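Local coordinates for microcin B17-processing protein McbD (Escherichia coli str. K-12 substr. MG1655, PDB 6GRH) that is needed to process the inactive microcin B17 precursor into the active antibiotic peptide and belongs to the YcaO cyclodehydratase family, at residues E[86-91]-E[356-361]; E[147-152]-E[364-369]. The protein carries 1 engineered substitution. All blocks are in the same frame, centred on the assembly; numbering follows the deposited sequence.

Contact 1: E[86-91]-E[356-361]; sequences KAFTEA and KIVSPD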
ATOM      1  N   LYS E  86       2.287  38.612  55.404  1.00 47.87           N
ATOM      2  CA  LYS E  86       3.173  38.402  56.563  1.00 48.84           C
ATOM      3  C   LYS E  86       3.953  37.076  56.465  1.00 47.95           C
ATOM      4  O   LYS E  86       5.159  37.039  56.741  1.00 48.53           O
ATOM      5  CB  LYS E  86       2.373  38.460  57.875  1.00 49.90           C
ATOM      6  CG  LYS E  86       3.210  38.467  59.149  1.00 51.38           C
ATOM      7  N   ALA E  87       3.271  35.999  56.079  1.00 46.04           N
ATOM      8  CA  ALA E  87       3.925  34.709  55.883  1.00 45.10           C
ATOM      9  C   ALA E  87       4.981  34.734  54.757  1.00 44.10           C
ATOM     10  O   ALA E  87       6.035  34.109  54.882  1.00 43.63           O
ATOM     11  CB  ALA E  87       2.887  33.633  55.594  1.00 44.58           C
ATOM     12  N   PHE E  88       4.692  35.431  53.660  1.00 43.45           N
ATOM     13  CA  PHE E  88       5.696  35.602  52.601  1.00 43.12           C
ATOM     14  C   PHE E  88       6.900  36.369  53.122  1.00 44.46           C
ATOM     15  O   PHE E  88       8.041  35.946  52.892  1.00 44.25           O
ATOM     16  CB  PHE E  88       5.125  36.270  51.341  1.00 42.31           C
ATOM     17  CG  PHE E  88       4.443  35.305  50.402  1.00 41.13           C
ATOM     18  CD1 PHE E  88       5.197  34.497  49.552  1.00 40.45           C
ATOM     19  CD2 PHE E  88       3.060  35.194  50.373  1.00 40.88           C
ATOM     20  CE1 PHE E  88       4.580  33.584  48.686  1.00 39.39           C
ATOM     21  CE2 PHE E  88       2.433  34.290  49.500  1.00 40.31           C
ATOM     22  CZ  PHE E  88       3.197  33.492  48.657  1.00 39.15           C
ATOM     23  N   THR E  89       6.642  37.469  53.839  1.00 45.50           N
ATOM     24  CA  THR E  89       7.710  38.281  54.440  1.00 47.02           C
ATOM     25  C   THR E  89       8.624  37.433  55.314  1.00 47.60           C
ATOM     26  O   THR E  89       9.829  37.557  55.229  1.00 48.28           O
ATOM     27  CB  THR E  89       7.149  39.431  55.299  1.00 48.20           C
ATOM     28  OG1 THR E  89       6.226  40.206  54.520  1.00 47.95           O
ATOM     29  CG2 THR E  89       8.269  40.329  55.802  1.00 49.85           C
ATOM     30  N   GLU E  90       8.036  36.570  56.144  1.00 47.73           N
ATOM     31  CA  GLU E  90       8.814  35.681  57.014  1.00 48.55           C
ATOM     32  C   GLU E  90       9.565  34.601  56.220  1.00 47.06           C
ATOM     33  O   GLU E  90      10.664  34.211  56.618  1.00 47.48           O
ATOM     34  CB  GLU E  90       7.928  35.068  58.116  1.00 49.77           C
ATOM     35  CG  GLU E  90       7.390  36.092  59.139  1.00 52.00           C
ATOM     36  CD  GLU E  90       8.446  37.059  59.658  1.00 54.13           C
ATOM     37  OE1 GLU E  90       9.340  36.622  60.408  1.00 56.01           O
ATOM     38  OE2 GLU E  90       8.407  38.271  59.326  1.00 55.69           O
ATOM     39  N   ALA E  91       9.002  34.147  55.096  1.00 44.68           N
ATOM     40  CA  ALA E  91       9.737  33.265  54.184  1.00 43.47           C
ATOM     41  C   ALA E  91      10.925  33.994  53.551  1.00 43.18           C
ATOM     42  O   ALA E  91      12.056  33.531  53.653  1.00 42.91           O
ATOM     43  CB  ALA E  91       8.823  32.692  53.101  1.00 41.85           C
ATOM     44  N   LYS E 356       0.505  25.922  39.770  1.00 28.76           N
ATOM     45  CA  LYS E 356       1.527  25.639  40.780  1.00 30.27           C
ATOM     46  C   LYS E 356       0.964  25.966  42.153  1.00 31.08           C
ATOM     47  O   LYS E 356       0.441  27.067  42.381  1.00 30.37           O
ATOM     48  CB  LYS E 356       2.810  26.438  40.537  1.00 31.30           C
ATOM     49  CG  LYS E 356       3.978  26.113  41.495  1.00 33.07           C
ATOM     50  CD  LYS E 356       5.096  27.117  41.292  1.00 34.75           C
ATOM     51  CE  LYS E 356       6.279  26.996  42.252  1.00 36.45           C
ATOM     52  NZ  LYS E 356       7.153  25.849  41.893  1.00 36.66           N
ATOM     53  N   ILE E 357       1.047  24.985  43.043  1.00 31.93           N
ATOM     54  CA  ILE E 357       0.660  25.162  44.413  1.00 33.55           C
ATOM     55  C   ILE E 357       1.879  25.590  45.203  1.00 34.36           C
ATOM     56  O   ILE E 357       2.903  24.904  45.175  1.00 35.50           O
ATOM     57  CB  ILE E 357      -0.030  23.906  44.988  1.00 34.11           C
ATOM     58  CG1 ILE E 357      -1.380  23.767  44.286  1.00 34.50           C
ATOM     59  CG2 ILE E 357      -0.205  24.062  46.495  1.00 35.16           C
ATOM     60  CD1 ILE E 357      -2.257  22.648  44.743  1.00 35.36           C
ATOM     61  N   VAL E 358       1.719  26.718  45.898  1.00 34.36           N
ATOM     62  CA  VAL E 358       2.764  27.441  46.609  1.00 35.58           C
ATOM     63  C   VAL E 358       2.278  27.788  48.011  1.00 35.41           C
ATOM     64  O   VAL E 358       1.172  28.303  48.164  1.00 36.17           O
ATOM     65  CB  VAL E 358       3.077  28.805  45.940  1.00 35.92           C
ATOM     66  CG1 VAL E 358       4.130  29.579  46.726  1.00 37.88           C
ATOM     67  CG2 VAL E 358       3.540  28.610  44.512  1.00 35.90           C
ATOM     68  N   SER E 359       3.120  27.540  49.012  1.00 35.41           N
ATOM     69  CA  SER E 359       2.881  28.026  50.364  1.00 35.65           C
ATOM     70  C   SER E 359       4.168  28.488  51.067  1.00 36.27           C
ATOM     71  O   SER E 359       5.103  27.701  51.216  1.00 36.08           O
ATOM     72  CB  SER E 359       2.202  26.967  51.214  1.00 35.63           C
ATOM     73  OG  SER E 359       1.949  27.483  52.522  1.00 36.14           O
ATOM     74  N   PRO E 360       4.205  29.756  51.536  1.00 37.25           N
ATOM     75  CA  PRO E 360       5.349  30.193  52.379  1.00 38.32           C
ATOM     76  C   PRO E 360       5.381  29.585  53.781  1.00 39.50           C
ATOM     77  O   PRO E 360       6.354  29.802  54.499  1.00 40.33           O
ATOM     78  CB  PRO E 360       5.164  31.711  52.456  1.00 38.87           C
ATOM     79  CG  PRO E 360       3.677  31.893  52.359  1.00 38.80           C
ATOM     80  CD  PRO E 360       3.203  30.831  51.389  1.00 37.53           C
ATOM     81  N   ASP E 361       4.326  28.863  54.179  1.00 39.79           N
ATOM     82  CA  ASP E 361       4.322  28.082  55.418  1.00 40.77           C
ATOM     83  C   ASP E 361       4.843  26.645  55.294  1.00 39.58           C
ATOM     84  O   ASP E 361       4.939  25.921  56.298  1.00 39.31           O
ATOM     85  CB  ASP E 361       2.912  28.095  56.010  1.00 42.37           C
ATOM     86  CG  ASP E 361       2.560  29.446  56.619  1.00 44.61           C
ATOM     87  OD1 ASP E 361       3.470  30.112  57.166  1.00 46.16           O
ATOM     88  OD2 ASP E 361       1.376  29.850  56.546  1.00 45.99           O
TER
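Pro360 lies tilted over one face of the Phe88 ring, with its CB-CG-CD edge toward it. Its CG sits above the middle of the ring, 3.8 Å from the centroid and 6° off the ring normal, a CH-pi contact. CD of Pro360 reaches the far end of the same face, 3.8 Å from Phe88 CZ. Phe88 has CG anti to its carbonyl carbon (chi1 -84°), which starts the ring toward the loop although the CB itself does not point there. Val358 CG1 comes to Phe88 CZ obliquely, at 4.5 Å.

Ala87 CB meets Pro360 CG at 3.8 Å, and Ala91 CB, one turn on, meets Pro360 CB at the same distance. Between them Ala87 O lies 3.5 Å from Pro360 CB. Asp361 OD1 rests against Ala87 CB at 3.9 Å, while OD2 bonds to Ser335 and Asn337. An ST turn, with Asp361 N donating to Ser359 OG, shapes the chain around the proline.

Helix 82-95 is joined to the turn that follows strand 350-358 by apolar and CH-pi contacts, with Val358 at the strand end adding a little. The rigid proline ring presents C-H groups to the aromatic face, and the small alanines let the helix come close.

Contact 2: E[147-152]-E[364-369]; sequences DTCGCS and LHMNNS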
ATOM      1  N   ASP E 147      12.540  26.374  41.568  1.00 35.34           N
ATOM      2  CA  ASP E 147      12.350  25.062  40.943  1.00 34.55           C
ATOM      3  C   ASP E 147      10.887  24.815  40.645  1.00 34.01           C
ATOM      4  O   ASP E 147      10.054  25.696  40.885  1.00 33.67           O
ATOM      5  CB  ASP E 147      12.991  23.939  41.782  1.00 34.62           C
ATOM      6  CG  ASP E 147      12.247  23.637  43.089  1.00 35.06           C
ATOM      7  OD1 ASP E 147      11.040  23.954  43.236  1.00 33.82           O
ATOM      8  OD2 ASP E 147      12.921  23.068  43.972  1.00 35.82           O
ATOM      9  N   THR E 148      10.573  23.623  40.130  1.00 33.99           N
ATOM     10  CA  THR E 148       9.244  23.323  39.633  1.00 34.49           C
ATOM     11  C   THR E 148       8.347  22.554  40.617  1.00 34.29           C
ATOM     12  O   THR E 148       7.371  21.948  40.180  1.00 32.82           O
ATOM     13  CB  THR E 148       9.329  22.477  38.338  1.00 34.63           C
ATOM     14  OG1 THR E 148      10.011  21.246  38.621  1.00 37.29           O
ATOM     15  CG2 THR E 148      10.035  23.208  37.253  1.00 34.25           C
ATOM     16  N   CYS E 149       8.658  22.568  41.914  1.00 35.83           N
ATOM     17  CA  CYS E 149       7.799  21.895  42.916  1.00 37.20           C
ATOM     18  C   CYS E 149       6.374  22.404  42.860  1.00 36.35           C
ATOM     19  O   CYS E 149       6.142  23.609  42.802  1.00 36.33           O
ATOM     20  CB  CYS E 149       8.298  22.106  44.342  1.00 40.26           C
ATOM     21  SG  CYS E 149       9.828  21.221  44.653  1.00 45.68           S
ATOM     22  N   GLY E 150       5.434  21.464  42.847  1.00 35.18           N
ATOM     23  CA  GLY E 150       4.026  21.776  42.806  1.00 34.91           C
ATOM     24  C   GLY E 150       3.455  22.169  41.453  1.00 33.79           C
ATOM     25  O   GLY E 150       2.291  22.530  41.387  1.00 33.97           O
ATOM     26  N   CYS E 151       4.253  22.102  40.395  1.00 32.97           N
ATOM     27  CA  CYS E 151       3.826  22.512  39.049  1.00 32.54           C
ATOM     28  C   CYS E 151       3.102  21.367  38.362  1.00 32.47           C
ATOM     29  O   CYS E 151       3.484  20.203  38.526  1.00 32.54           O
ATOM     30  CB  CYS E 151       5.014  22.899  38.187  1.00 32.73           C
ATOM     31  SG  CYS E 151       5.816  24.459  38.652  1.00 34.86           S
ATOM     32  N   SER E 152       2.057  21.700  37.606  1.00 31.26           N
ATOM     33  CA  SER E 152       1.296  20.700  36.856  1.00 30.78           C
ATOM     34  C   SER E 152       0.651  21.307  35.619  1.00 29.55           C
ATOM     35  O   SER E 152       0.491  22.529  35.516  1.00 28.36           O
ATOM     36  CB  SER E 152       0.230  20.045  37.743  1.00 31.47           C
ATOM     37  OG  SER E 152      -0.077  18.744  37.276  1.00 33.19           O
ATOM     38  N   LEU E 364       9.379  26.329  50.192  1.00 34.79           N
ATOM     39  CA  LEU E 364       9.101  26.987  48.898  1.00 33.96           C
ATOM     40  C   LEU E 364       9.760  26.275  47.720  1.00 33.31           C
ATOM     41  O   LEU E 364       9.309  26.407  46.588  1.00 32.93           O
ATOM     42  CB  LEU E 364       9.502  28.476  48.932  1.00 34.39           C
ATOM     43  CG  LEU E 364       8.471  29.383  49.613  1.00 34.74           C
ATOM     44  CD1 LEU E 364       9.023  30.778  49.823  1.00 35.81           C
ATOM     45  CD2 LEU E 364       7.168  29.470  48.839  1.00 33.78           C
ATOM     46  N   HIS E 365      10.827  25.541  47.977  1.00 33.83           N
ATOM     47  CA  HIS E 365      11.467  24.736  46.954  1.00 34.55           C
ATOM     48  C   HIS E 365      12.236  23.608  47.641  1.00 35.93           C
ATOM     49  O   HIS E 365      12.243  23.547  48.862  1.00 36.83           O
ATOM     50  CB  HIS E 365      12.379  25.623  46.094  1.00 34.84           C
ATOM     51  CG  HIS E 365      13.474  26.286  46.860  1.00 36.09           C
ATOM     52  ND1 HIS E 365      14.595  25.612  47.287  1.00 36.56           N
ATOM     53  CD2 HIS E 365      13.648  27.577  47.227  1.00 37.07           C
ATOM     54  CE1 HIS E 365      15.399  26.451  47.912  1.00 38.11           C
ATOM     55  NE2 HIS E 365      14.853  27.655  47.877  1.00 38.52           N
ATOM     56  N   MET E 366      12.896  22.738  46.886  1.00 36.85           N
ATOM     57  CA  MET E 366      13.461  21.513  47.466  1.00 38.92           C
ATOM     58  C   MET E 366      14.979  21.465  47.620  1.00 39.51           C
ATOM     59  O   MET E 366      15.532  20.407  47.953  1.00 40.25           O
ATOM     60  CB  MET E 366      12.960  20.283  46.689  1.00 41.06           C
ATOM     61  CG  MET E 366      13.628  20.001  45.361  1.00 42.71           C
ATOM     62  SD  MET E 366      13.030  18.442  44.668  1.00 46.61           S
ATOM     63  CE  MET E 366      13.838  17.225  45.694  1.00 47.07           C
ATOM     64  N   ASN E 367      15.652  22.585  47.385  1.00 39.18           N
ATOM     65  CA  ASN E 367      17.103  22.660  47.532  1.00 40.17           C
ATOM     66  C   ASN E 367      17.513  23.266  48.886  1.00 41.83           C
ATOM     67  O   ASN E 367      17.682  24.474  48.999  1.00 41.48           O
ATOM     68  CB  ASN E 367      17.685  23.484  46.381  1.00 39.35           C
ATOM     69  CG  ASN E 367      19.195  23.568  46.424  1.00 40.24           C
ATOM     70  OD1 ASN E 367      19.851  22.866  47.196  1.00 40.41           O
ATOM     71  ND2 ASN E 367      19.759  24.431  45.580  1.00 40.41           N
ATOM     72  N   ASN E 368      17.703  22.444  49.911  1.00 44.09           N
ATOM     73  CA  ASN E 368      18.113  23.025  51.198  1.00 47.22           C
ATOM     74  C   ASN E 368      19.645  23.307  51.288  1.00 47.93           C
ATOM     75  O   ASN E 368      20.104  23.755  52.316  1.00 49.35           O
ATOM     76  CB  ASN E 368      17.512  22.297  52.427  1.00 49.30           C
ATOM     77  CG  ASN E 368      17.546  20.813  52.299  1.00 50.31           C
ATOM     78  OD1 ASN E 368      16.506  20.132  52.315  1.00 49.50           O
ATOM     79  ND2 ASN E 368      18.747  20.293  52.099  1.00 52.34           N
ATOM     80  N   SER E 369      20.406  23.066  50.208  1.00 47.55           N
ATOM     81  CA  SER E 369      21.766  23.623  50.069  1.00 49.30           C
ATOM     82  C   SER E 369      21.764  25.076  49.555  1.00 49.29           C
ATOM     83  O   SER E 369      22.797  25.719  49.539  1.00 50.24           O
ATOM     84  CB  SER E 369      22.636  22.763  49.142  1.00 48.87           C
ATOM     85  OG  SER E 369      22.439  23.100  47.775  1.00 48.17           O
TER
HETATM   86  O   HOH W   1       9.243  25.915  43.822  1.00 30.96           O
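Leu364 meets Asp147 through a water. Water 1 donates to Leu364 O at 2.8 Å and to Asp147 OD1 at 2.7 Å. More acceptors lie near this water than it has protons, so these two bonds may not both be made all the time.

His365 follows. Its CB packs against the Asp147 carboxylate, 3.4 Å from OD2. The imidazole plane stands 89° from that of the carboxylate. ND1 accepts from Asn367 N, which lies in the ring plane. NE2 bonds to Ala371 O.

Met366 N makes the direct bond of the contact. It donates to the syn lone pair of Asp147 OD2 at 2.9 Å, nearly straight at 169°. Met366 CG touches the same oxygen at 3.4 Å, and Met366 CB lies 3.9 Å from Cys149 SG. Beyond it, Asn367 OD1 accepts from Ser369 OG at 2.7 Å. Met366 also touches Val393, and Asn367 touches Met392, so this loop after strand 350-358 joins the C-terminal tail to the loop entering strand 151-154.

Asp147 also holds its own loop. OD1 accepts from Cys149 N, from above the carboxylate plane, in an Asx turn that leads into the type II turn Thr148-Cys151. OD2 has a second partner in Tyr286 OH. Met366 N, Cys149 N and the water grip both oxygens and would limit how the carboxylate can turn, so this one side chain ties two loops together.

In the fold
The centres of contacts 1 and 2 lie 13 Å apart, and their segments alternate along the chain: 86-91, 147-152, 356-361, 364-369. Contact 1 is further from the chain centre, at about 18 Å against 7 Å. Both reach the same antiparallel sheet, where strands 151-154 and 350-358 are neighbours. The two contacts also touch. Lys356 NZ probably bonds to Cys149 O and Asp147 O, and Leu364 CD2 packs on Val358 CG1. The chain leaving strand 350-358 thus meets helix 82-95 first and then the loop before strand 151-154. Parts distant in sequence are brought together inside the YcaO family region.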